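Local coordinates for capsid Protein (Unidentified, PDB 4DMI), which probably serves as a structural subunit of a phage capsid, forming a pentamer that binds sodium ions, at residues V71-T77 / Q149-A155; S98-I104 / A116-I120. All blocks are in the same frame, centred on the assembly; numbering follows the deposited sequence.

Contact 1 (V71-T77 / Q149-A155). With NA (sodium ion), chain H.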
loop_
_atom_site.group_PDB
_atom_site.type_symbol
_atom_site.label_atom_id
_atom_site.label_comp_id
_atom_site.label_asym_id
_atom_site.label_seq_id
_atom_site.Cartn_x
_atom_site.Cartn_y
_atom_site.Cartn_z
ATOM N N VAL B 71 24.982 10.904 6.204
ATOM C CA VAL B 71 26.025 11.343 5.290
ATOM C C VAL B 71 26.057 12.852 5.112
ATOM O O VAL B 71 25.045 13.463 4.766
ATOM C CB VAL B 71 25.825 10.666 3.916
ATOM C CG1 VAL B 71 26.932 11.056 2.930
ATOM C CG2 VAL B 71 25.728 9.149 4.088
ATOM N N GLU B 72 27.226 13.445 5.345
ATOM C CA GLU B 72 27.406 14.896 5.286
ATOM C C GLU B 72 28.758 15.186 4.644
ATOM O O GLU B 72 29.793 14.711 5.124
ATOM C CB GLU B 72 27.371 15.485 6.703
ATOM C CG GLU B 72 27.445 17.009 6.773
ATOM C CD GLU B 72 27.912 17.516 8.136
ATOM O OE1 GLU B 72 28.963 17.038 8.617
ATOM O OE2 GLU B 72 27.228 18.383 8.728
ATOM N N ASN B 73 28.746 15.942 3.545
ATOM C CA ASN B 73 29.971 16.387 2.874
ATOM C C ASN B 73 30.907 15.224 2.508
ATOM O O ASN B 73 32.131 15.300 2.685
ATOM C CB ASN B 73 30.694 17.436 3.723
ATOM C CG ASN B 73 31.631 18.313 2.908
ATOM O OD1 ASN B 73 31.509 18.422 1.685
ATOM N ND2 ASN B 73 32.571 18.950 3.591
ATOM N N THR B 74 30.317 14.146 1.997
ATOM C CA THR B 74 31.079 12.987 1.539
ATOM C C THR B 74 30.186 12.086 0.691
ATOM O O THR B 74 28.974 12.290 0.613
ATOM C CB THR B 74 31.671 12.187 2.727
ATOM O OG1 THR B 74 32.666 11.267 2.250
ATOM C CG2 THR B 74 30.576 11.435 3.480
ATOM N N THR B 75 30.795 11.113 0.027
ATOM C CA THR B 75 30.048 10.091 -0.682
ATOM C C THR B 75 30.243 8.776 0.042
ATOM O O THR B 75 31.382 8.345 0.251
ATOM C CB THR B 75 30.531 9.940 -2.131
ATOM O OG1 THR B 75 30.416 11.201 -2.806
ATOM C CG2 THR B 75 29.699 8.890 -2.855
ATOM N N THR B 76 29.139 8.136 0.412
ATOM C CA THR B 76 29.182 6.934 1.229
ATOM C C THR B 76 28.462 5.772 0.559
ATOM O O THR B 76 27.299 5.871 0.208
ATOM C CB THR B 76 28.591 7.205 2.617
ATOM O OG1 THR B 76 29.440 8.131 3.304
ATOM C CG2 THR B 76 28.488 5.916 3.432
ATOM N N THR B 77 29.172 4.666 0.374
ATOM C CA THR B 77 28.552 3.470 -0.181
ATOM C C THR B 77 27.548 2.815 0.753
ATOM O O THR B 77 27.822 2.596 1.935
ATOM C CB THR B 77 29.624 2.460 -0.597
ATOM O OG1 THR B 77 30.401 3.040 -1.648
ATOM C CG2 THR B 77 28.990 1.171 -1.097
ATOM N N GLN B 149 24.667 4.449 -3.455
ATOM C CA GLN B 149 25.365 5.368 -2.552
ATOM C C GLN B 149 24.534 6.572 -2.120
ATOM O O GLN B 149 23.551 6.945 -2.762
ATOM C CB GLN B 149 26.687 5.830 -3.196
ATOM C CG GLN B 149 26.481 6.697 -4.438
ATOM C CD GLN B 149 27.760 6.947 -5.233
ATOM O OE1 GLN B 149 28.744 6.215 -5.112
ATOM N NE2 GLN B 149 27.748 7.999 -6.044
ATOM N N ALA B 150 24.931 7.154 -0.996
ATOM C CA ALA B 150 24.366 8.407 -0.508
ATOM C C ALA B 150 25.453 9.450 -0.687
ATOM O O ALA B 150 26.618 9.209 -0.357
ATOM C CB ALA B 150 24.007 8.273 0.945
ATOM N N ARG B 151 25.090 10.613 -1.198
ATOM C CA ARG B 151 26.076 11.657 -1.419
ATOM C C ARG B 151 25.556 13.021 -0.985
ATOM O O ARG B 151 24.461 13.437 -1.380
ATOM C CB ARG B 151 26.485 11.693 -2.894
ATOM C CG ARG B 151 27.511 12.767 -3.221
ATOM C CD ARG B 151 28.043 12.606 -4.636
ATOM N NE ARG B 151 27.001 12.783 -5.646
ATOM C CZ ARG B 151 26.708 13.945 -6.221
ATOM N NH1 ARG B 151 27.372 15.046 -5.888
ATOM N NH2 ARG B 151 25.754 14.006 -7.134
ATOM N N SER B 152 26.343 13.699 -0.155
ATOM C CA SER B 152 26.132 15.097 0.199
ATOM C C SER B 152 27.381 15.869 -0.183
ATOM O O SER B 152 28.497 15.450 0.155
ATOM C CB SER B 152 25.904 15.244 1.700
ATOM O OG SER B 152 26.228 16.566 2.117
ATOM N N ASN B 153 27.225 16.985 -0.891
ATOM C CA ASN B 153 28.398 17.729 -1.365
ATOM C C ASN B 153 28.748 18.922 -0.490
ATOM O O ASN B 153 29.598 19.737 -0.855
ATOM C CB ASN B 153 28.199 18.201 -2.810
ATOM C CG ASN B 153 27.255 19.390 -2.912
ATOM O OD1 ASN B 153 26.495 19.680 -1.987
ATOM N ND2 ASN B 153 27.308 20.088 -4.040
ATOM N N ASN B 154 28.096 19.019 0.662
ATOM C CA ASN B 154 28.138 20.233 1.478
ATOM C C ASN B 154 27.830 19.922 2.937
ATOM O O ASN B 154 26.946 19.108 3.228
ATOM C CB ASN B 154 27.105 21.231 0.934
ATOM C CG ASN B 154 27.246 22.620 1.534
ATOM O OD1 ASN B 154 26.919 22.845 2.699
ATOM N ND2 ASN B 154 27.711 23.565 0.727
ATOM N N ALA B 155 28.532 20.581 3.858
ATOM C CA ALA B 155 28.329 20.340 5.285
ATOM C C ALA B 155 26.924 20.693 5.767
ATOM O O ALA B 155 26.511 20.261 6.842
ATOM C CB ALA B 155 29.368 21.099 6.103
HETATM NA NA NA H . 26.545 20.236 9.137
HETATM O O HOH W 1 32.027 20.735 0.408
HETATM O O HOH W 2 30.368 5.534 -2.900
HETATM O O HOH W 3 26.658 22.470 9.090
HETATM O O HOH W 4 28.810 20.684 9.472
#
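Val71 lies over Ala150, with Val71 CG2 3.7 Å from Ala150 CB. Two residues on, at Asn73, the chain turns: phi/psi of 55/43 is a left-handed conformation. Past it, residues 74-77 run antiparallel to 149-152. The two short axes approach to 4.7 Å at 170°. Thr76 and Ala150 form a hydrogen-bonded pair: Thr76 N donates to Ala150 O at 2.8 Å, and Ala150 N to Thr76 O at 3.0 Å. Ser152 N adds a bond to Thr74 O at 3.1 Å. Thr75 with Arg151 and Thr77 with Gln149 are non-hydrogen-bonded pairs. Strand 147-152 thus lies between 74-77 and strand 102-107, antiparallel to both, in a mixed beta-sheet; within this chain 74-77 pairs with 147-152 alone. Thr75 OG1 comes within 3.3 Å of Arg151 CD, while the Arg151 guanidinium makes a salt bridge with Glu105. Water 2 joins Thr77 OG1 to Gln149 OE1, 2.8 Å from each; Gln149 NE2 hydrogen-bonds Glu105 too. At the turn, Asn73 N donates to Ser152 OG at 3.0 Å, which also hydrogen-bonds Val157 O, and water 1 links Asn73 OD1 to Asn153 O. Beyond it the segments share a sodium ion, bound by Glu72 OE2 at 2.0 Å, Ala155 O at 2.3 Å and waters 3 and 4. Glu96 of a neighbouring subunit also binds this sodium, so the site bridges two subunits.

Contact 2 (S98-I104 / A116-I120); sequences SGAIAVI and ANNRI
Arg119, Ala116 and Asn118 bury the most surface here. Segments 98-104 and 116-119 run antiparallel, their end-to-end directions 175° apart. Ala116 faces Ile104 as a hydrogen-bonded pair (CA-CA 5.1 Å). Ile104 N donates to Ala116 O at 3.2 Å; Ala116 N to Ile104 O is weak at 3.3 Å. Their CB atoms lie 4.0 Å apart. Asn118 leaves the extended conformation (phi/psi -94/-17). Its side chain, chi1 p, replaces backbone pairing: OD1 accepts from Ala102 N at 2.9 Å, and ND2 donates to Ala100 O at 3.1 Å. Arg119 has chi1 m, chi2 t and chi3 m. Its NH1 donates to Ser98 O at 2.9 Å, near the guanidinium plane. Ile101 CG1 lies over one guanidinium face, 3.5 Å from Arg119 CZ. Asn117 OD1 accepts from Arg119 N at 3.1 Å, an Asx turn; Ser98 OG accepts from Ala100 N at 3.0 Å, an ST turn. Arg119 centres an inverse gamma turn. Together these features form the open end of a beta hairpin, strands 102-107 and 112-121.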
loop_
_atom_site.group_PDB
_atom_site.type_symbol
_atom_site.label_atom_id
_atom_site.label_comp_id
_atom_site.label_asym_id
_atom_site.label_seq_id
_atom_site.Cartn_x
_atom_site.Cartn_y
_atom_site.Cartn_z
ATOM N N SER B 98 19.729 25.793 -5.435
ATOM C CA SER B 98 20.801 25.632 -4.458
ATOM C C SER B 98 21.980 24.882 -5.058
ATOM O O SER B 98 21.812 24.112 -5.999
ATOM C CB SER B 98 20.291 24.845 -3.248
ATOM O OG SER B 98 21.286 24.750 -2.244
ATOM N N GLY B 99 23.166 25.109 -4.500
ATOM C CA GLY B 99 24.326 24.304 -4.834
ATOM C C GLY B 99 24.548 23.148 -3.869
ATOM O O GLY B 99 25.492 22.377 -4.040
ATOM N N ALA B 100 23.681 23.021 -2.867
ATOM C CA ALA B 100 23.840 22.008 -1.819
ATOM C C ALA B 100 23.064 20.742 -2.165
ATOM O O ALA B 100 21.831 20.728 -2.137
ATOM C CB ALA B 100 23.412 22.562 -0.451
ATOM N N ILE B 101 23.801 19.687 -2.501
ATOM C CA ILE B 101 23.235 18.453 -3.035
ATOM C C ILE B 101 23.247 17.344 -1.997
ATOM O O ILE B 101 24.277 17.089 -1.379
ATOM C CB ILE B 101 24.058 17.986 -4.244
ATOM C CG1 ILE B 101 24.016 19.052 -5.341
ATOM C CG2 ILE B 101 23.574 16.625 -4.747
ATOM C CD1 ILE B 101 24.924 18.751 -6.535
ATOM N N ALA B 102 22.101 16.692 -1.809
ATOM C CA ALA B 102 21.972 15.516 -0.954
ATOM C C ALA B 102 21.103 14.512 -1.687
ATOM O O ALA B 102 19.904 14.749 -1.891
ATOM C CB ALA B 102 21.346 15.890 0.369
ATOM N N VAL B 103 21.703 13.409 -2.121
ATOM C CA VAL B 103 21.007 12.473 -2.997
ATOM C C VAL B 103 21.266 11.022 -2.653
ATOM O O VAL B 103 22.263 10.682 -1.993
ATOM C CB VAL B 103 21.392 12.676 -4.490
ATOM C CG1 VAL B 103 20.953 14.052 -4.994
ATOM C CG2 VAL B 103 22.890 12.470 -4.707
ATOM N N ILE B 104 20.354 10.165 -3.098
ATOM C CA ILE B 104 20.626 8.740 -3.227
ATOM C C ILE B 104 20.836 8.507 -4.706
ATOM O O ILE B 104 20.053 8.963 -5.536
ATOM C CB ILE B 104 19.427 7.888 -2.765
ATOM C CG1 ILE B 104 19.203 8.064 -1.256
ATOM C CG2 ILE B 104 19.644 6.412 -3.107
ATOM C CD1 ILE B 104 20.234 7.326 -0.364
ATOM N N ALA B 116 16.791 9.704 -5.544
ATOM C CA ALA B 116 16.118 10.609 -4.615
ATOM C C ALA B 116 16.858 11.936 -4.630
ATOM O O ALA B 116 18.069 11.966 -4.417
ATOM C CB ALA B 116 16.088 10.020 -3.207
ATOM N N ASN B 117 16.135 13.020 -4.918
ATOM C CA ASN B 117 16.725 14.338 -5.168
ATOM C C ASN B 117 16.233 15.381 -4.154
ATOM O O ASN B 117 15.027 15.461 -3.876
ATOM C CB ASN B 117 16.364 14.764 -6.602
ATOM C CG ASN B 117 17.209 15.914 -7.118
ATOM O OD1 ASN B 117 17.707 16.749 -6.354
ATOM N ND2 ASN B 117 17.359 15.972 -8.438
ATOM N N ASN B 118 17.147 16.169 -3.581
ATOM C CA ASN B 118 16.763 17.124 -2.536
ATOM C C ASN B 118 16.449 18.546 -3.006
ATOM O O ASN B 118 15.865 19.328 -2.252
ATOM C CB ASN B 118 17.856 17.229 -1.474
ATOM C CG ASN B 118 19.073 17.984 -1.974
ATOM O OD1 ASN B 118 19.617 17.680 -3.047
ATOM N ND2 ASN B 118 19.478 18.999 -1.226
ATOM N N ARG B 119 16.870 18.902 -4.222
ATOM C CA ARG B 119 16.825 20.306 -4.644
ATOM C C ARG B 119 15.521 20.580 -5.378
ATOM O O ARG B 119 15.465 20.647 -6.608
ATOM C CB ARG B 119 18.051 20.664 -5.502
ATOM C CG ARG B 119 19.352 20.699 -4.695
ATOM C CD ARG B 119 20.520 21.210 -5.526
ATOM N NE ARG B 119 20.853 20.297 -6.616
ATOM C CZ ARG B 119 21.787 20.539 -7.531
ATOM N NH1 ARG B 119 22.475 21.679 -7.496
ATOM N NH2 ARG B 119 22.035 19.646 -8.480
ATOM N N ILE B 120 14.469 20.765 -4.595
ATOM C CA ILE B 120 13.106 20.713 -5.109
ATOM C C ILE B 120 12.243 21.920 -4.730
ATOM O O ILE B 120 11.234 22.169 -5.387
ATOM C CB ILE B 120 12.436 19.386 -4.643
ATOM C CG1 ILE B 120 11.061 19.152 -5.275
ATOM C CG2 ILE B 120 12.312 19.347 -3.116
ATOM C CD1 ILE B 120 11.065 19.101 -6.784
#

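Both contacts belong to one mixed sheet, and both are partly buried. Strands 102-107 and 147-152 are neighbours, so the two lie side by side with centres 11 Å apart. Contact 2 is nested within the chain loop that contact 1 closes. Arg151 O meets Val103 N at 2.9 Å, and Asn153 OD1 meets Ile101 N at 2.7 Å; both are probable hydrogen bonds. Contact 1 is the more exposed, a threonine-rich strand at the sheet's edge within this chain, with water bridges and a metal. Contact 2 has more buried residues and relies on asparagine and arginine side chains. Each reaches a different neighbouring subunit: 71-77/149-155 through sodium, 116-120 through direct hydrogen bonds.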